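Local coordinates for protein putative aldolase (Bacteroides vulgatus ATCC 8482, PDB 3DXI) that is of unknown function but is a putative aldolase that folds as a TIM barrel of the HMGL-like family, at residues D89-H92 and L93-I97; N112-R115 and A116-L119. All coordinates share one frame; numbering follows the deposited sequence.

Interaction 1: D89-H92 and L93-I97; sequences DLNH and LLLPI
Leu93 packs back along the helix against Asp89. Its CB and CG rest on the carbonyl oxygen of Asp89, with CG 3.3 Å from Asp89 O. At the tip, CD1 stays against the same oxygen and also meets Asp89 CB at 3.8 Å. Leu93 CG stands beside its own backbone N (chi1 -68°), which turns the branch back toward Asp89. The same carbonyl takes the backbone N-H of Leu93 in a hydrogen bond of 3.2 Å between N and O. The carboxylate of Asp89 leads away from 93-97, and OD2 accepts a hydrogen bond from Thr86 OG1 and forms a salt bridge with Lys48.

Helix 90-94 lies in the connection between parallel strands 75-81 and 103-108, a beta-alpha-beta unit of the TIM barrel. Leu90 and Leu94, one turn apart, run alongside each other in the same direction. Their methyls CD2 of Leu90 and CD1 of Leu94 are 4.0 Å apart. Leu94 N donates to Leu90 O at 2.8 Å, a nearly straight bond (163°). Both side chains reach Ile123 on helix 113-124, and Leu94 also touches Leu80 of strand 75-81.

On the exposed side Asn91 and Leu95 lie flank to flank, with Asn91 OD1 3.7 Å from Leu95 CD2. Pro96 sets its ring carbon CD 3.2 Å from His92 O.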
# COMPACT_ATOMS: atom_id res chain seq x y z
N ASP A 89 -1.58 2.61 40.48
CA ASP A 89 -2.75 2.05 39.78
C ASP A 89 -2.58 0.60 39.36
O ASP A 89 -3.56 -0.08 39.05
CB ASP A 89 -3.08 2.87 38.53
CG ASP A 89 -3.41 4.31 38.82
OD1 ASP A 89 -4.24 4.56 39.72
OD2 ASP A 89 -2.83 5.20 38.15
N LEU A 90 -1.34 0.12 39.33
CA LEU A 90 -1.06 -1.24 38.90
C LEU A 90 -1.79 -2.36 39.63
O LEU A 90 -2.15 -3.36 39.00
CB LEU A 90 0.45 -1.49 38.94
CG LEU A 90 1.27 -0.57 38.02
CD1 LEU A 90 2.74 -0.94 38.09
CD2 LEU A 90 0.75 -0.68 36.60
N ASN A 91 -2.01 -2.21 40.93
CA ASN A 91 -2.70 -3.25 41.68
C ASN A 91 -4.08 -3.59 41.13
O ASN A 91 -4.37 -4.75 40.83
CB ASN A 91 -2.84 -2.87 43.16
CG ASN A 91 -1.58 -3.18 43.95
OD1 ASN A 91 -1.08 -4.31 43.96
ND2 ASN A 91 -1.05 -2.16 44.64
N HIS A 92 -4.94 -2.59 40.97
CA HIS A 92 -6.27 -2.88 40.46
C HIS A 92 -6.25 -3.23 38.98
O HIS A 92 -7.04 -4.06 38.52
CB HIS A 92 -7.22 -1.71 40.68
CG HIS A 92 -8.65 -2.07 40.47
ND1 HIS A 92 -9.64 -1.13 40.25
CD2 HIS A 92 -9.27 -3.28 40.45
CE1 HIS A 92 -10.80 -1.74 40.09
NE2 HIS A 92 -10.61 -3.04 40.21
N LEU A 93 -5.36 -2.60 38.22
CA LEU A 93 -5.26 -2.84 36.78
C LEU A 93 -4.70 -4.20 36.38
O LEU A 93 -5.24 -4.85 35.48
CB LEU A 93 -4.41 -1.75 36.12
CG LEU A 93 -4.94 -0.32 36.07
CD1 LEU A 93 -3.86 0.62 35.57
CD2 LEU A 93 -6.16 -0.26 35.17
N LEU A 94 -3.63 -4.64 37.03
CA LEU A 94 -2.99 -5.89 36.65
C LEU A 94 -3.10 -7.09 37.59
O LEU A 94 -3.13 -8.23 37.14
CB LEU A 94 -1.51 -5.62 36.35
CG LEU A 94 -1.27 -4.51 35.31
CD1 LEU A 94 0.21 -4.31 35.07
CD2 LEU A 94 -1.96 -4.89 34.03
N LEU A 95 -3.15 -6.83 38.89
CA LEU A 95 -3.23 -7.91 39.86
C LEU A 95 -4.33 -8.93 39.54
O LEU A 95 -4.11 -10.13 39.62
CB LEU A 95 -3.44 -7.33 41.26
CG LEU A 95 -2.81 -8.06 42.45
CD1 LEU A 95 -1.29 -8.05 42.31
CD2 LEU A 95 -3.23 -7.37 43.74
N PRO A 96 -5.53 -8.45 39.15
CA PRO A 96 -6.60 -9.40 38.84
C PRO A 96 -6.36 -10.29 37.62
O PRO A 96 -7.02 -11.31 37.46
CB PRO A 96 -7.82 -8.49 38.64
CG PRO A 96 -7.50 -7.29 39.50
CD PRO A 96 -6.04 -7.07 39.19
N ILE A 97 -5.41 -9.91 36.76
CA ILE A 97 -5.16 -10.69 35.55
C ILE A 97 -3.88 -11.53 35.53
O ILE A 97 -3.49 -12.01 34.47
CB ILE A 97 -5.18 -9.79 34.29
CG1 ILE A 97 -3.98 -8.84 34.29
CG2 ILE A 97 -6.47 -8.97 34.24
CD1 ILE A 97 -3.93 -7.90 33.09

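Interaction 2: N112-R115 and A116-L119; sequences NIDR and AIVL
Ile117 holds CG1 beside its backbone N and anti to its carbonyl carbon (chi1 -67°), which sends that branch back over the preceding turn. CG1 lies 3.2 Å from Ile113 O, and the methyl CD1 continues to the side chain of Ile113, 4.4 Å from its CG1. The first torsion of Asp114 is of the same kind (chi1 -73°). Its side chain therefore runs alongside Ile117, with OD1 4.1 Å from Ile117 CD1. The other carboxylate oxygen, OD2, has a long, weak ion pair with Lys149. Ile113 and Ile117 both touch Phe132 of strand 129-134.

Ile113 to Leu119 form the first turns of helix 113-124, which joins strands 103-108 and 129-134 in one beta-alpha-beta unit of the TIM barrel. Asn112 is the N-cap, though its side chain makes no capping bond. Its backbone oxygen takes the N-H of Ala116 at 2.9 Å between N and O. Ile117 N likewise bonds to Ile113 O at 2.9 Å, and Leu119 N to Arg115 O at 3.3 Å. Between them, the bond from Val118 N to Asp114 O is weak.

Arg115 bends at chi3 and brings its guanidinium back to the start of the helix. Asn112 CB sits over the centre of one face, 3.9 Å above the plane. NH1 forms a salt bridge with Glu82, whose side chain also touches Asn112 and Ala116. Ala116 sets its CB 3.4 Å from Ile113 O.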
# COMPACT_ATOMS: atom_id res chain seq x y z
N ASN A 112 8.21 10.81 28.10
CA ASN A 112 7.99 10.20 29.42
C ASN A 112 8.65 8.83 29.59
O ASN A 112 8.21 8.02 30.41
CB ASN A 112 6.49 10.05 29.66
CG ASN A 112 5.75 11.35 29.46
OD1 ASN A 112 4.72 11.40 28.79
ND2 ASN A 112 6.26 12.42 30.06
N ILE A 113 9.70 8.56 28.82
CA ILE A 113 10.38 7.27 28.90
C ILE A 113 10.86 6.92 30.32
O ILE A 113 10.66 5.79 30.77
CB ILE A 113 11.57 7.21 27.90
CG1 ILE A 113 12.06 5.76 27.75
CG2 ILE A 113 12.69 8.12 28.35
CD1 ILE A 113 11.02 4.84 27.13
N ASP A 114 11.47 7.87 31.02
CA ASP A 114 11.96 7.61 32.37
C ASP A 114 10.84 7.25 33.34
O ASP A 114 11.01 6.38 34.19
CB ASP A 114 12.75 8.80 32.92
CG ASP A 114 14.12 8.94 32.27
OD1 ASP A 114 14.78 7.91 32.01
OD2 ASP A 114 14.56 10.09 32.04
N ARG A 115 9.69 7.92 33.22
CA ARG A 115 8.56 7.63 34.10
C ARG A 115 8.00 6.25 33.75
O ARG A 115 7.55 5.51 34.62
CB ARG A 115 7.48 8.70 33.92
CG ARG A 115 6.41 8.69 35.00
CD ARG A 115 5.09 9.21 34.45
NE ARG A 115 5.20 10.56 33.91
CZ ARG A 115 4.44 11.04 32.93
NH1 ARG A 115 3.52 10.28 32.36
NH2 ARG A 115 4.59 12.29 32.53
N ALA A 116 8.04 5.92 32.46
CA ALA A 116 7.54 4.62 32.00
C ALA A 116 8.42 3.48 32.52
O ALA A 116 7.93 2.38 32.78
CB ALA A 116 7.48 4.59 30.47
N ILE A 117 9.71 3.75 32.67
CA ILE A 117 10.65 2.74 33.16
C ILE A 117 10.32 2.36 34.61
O ILE A 117 10.48 1.21 35.02
CB ILE A 117 12.12 3.23 33.07
CG1 ILE A 117 12.52 3.35 31.60
CG2 ILE A 117 13.05 2.25 33.81
CD1 ILE A 117 13.90 3.95 31.37
N VAL A 118 9.85 3.35 35.37
CA VAL A 118 9.46 3.14 36.76
C VAL A 118 8.25 2.21 36.77
O VAL A 118 8.16 1.29 37.57
CB VAL A 118 9.07 4.48 37.43
CG1 VAL A 118 8.46 4.21 38.80
CG2 VAL A 118 10.29 5.40 37.54
N LEU A 119 7.32 2.48 35.86
CA LEU A 119 6.10 1.68 35.75
C LEU A 119 6.48 0.26 35.33
O LEU A 119 6.06 -0.72 35.97
CB LEU A 119 5.18 2.31 34.71
CG LEU A 119 3.74 1.81 34.60
CD1 LEU A 119 3.00 2.08 35.90
CD2 LEU A 119 3.04 2.53 33.44

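How the interactions relate
Interactions 1 and 2 lie on the helices of two successive beta-alpha-beta units, which share strand 103-108. Along the chain, 89-97 comes wholly before 112-119. Their centres are about 18 Å apart, yet they touch directly: Leu90 CD2 of 89-92 packs 3.6 Å from Leu119 CD1 of 116-119. Leu90 also reaches Ala122 on helix 113-124, so the two neighbouring barrel helices pack against each other through apolar side chains. The centres of the contacts lie about 21 Å (interaction 1) and 19 Å (interaction 2) from the centre of the chain, consistent with the outer helical layer of the barrel.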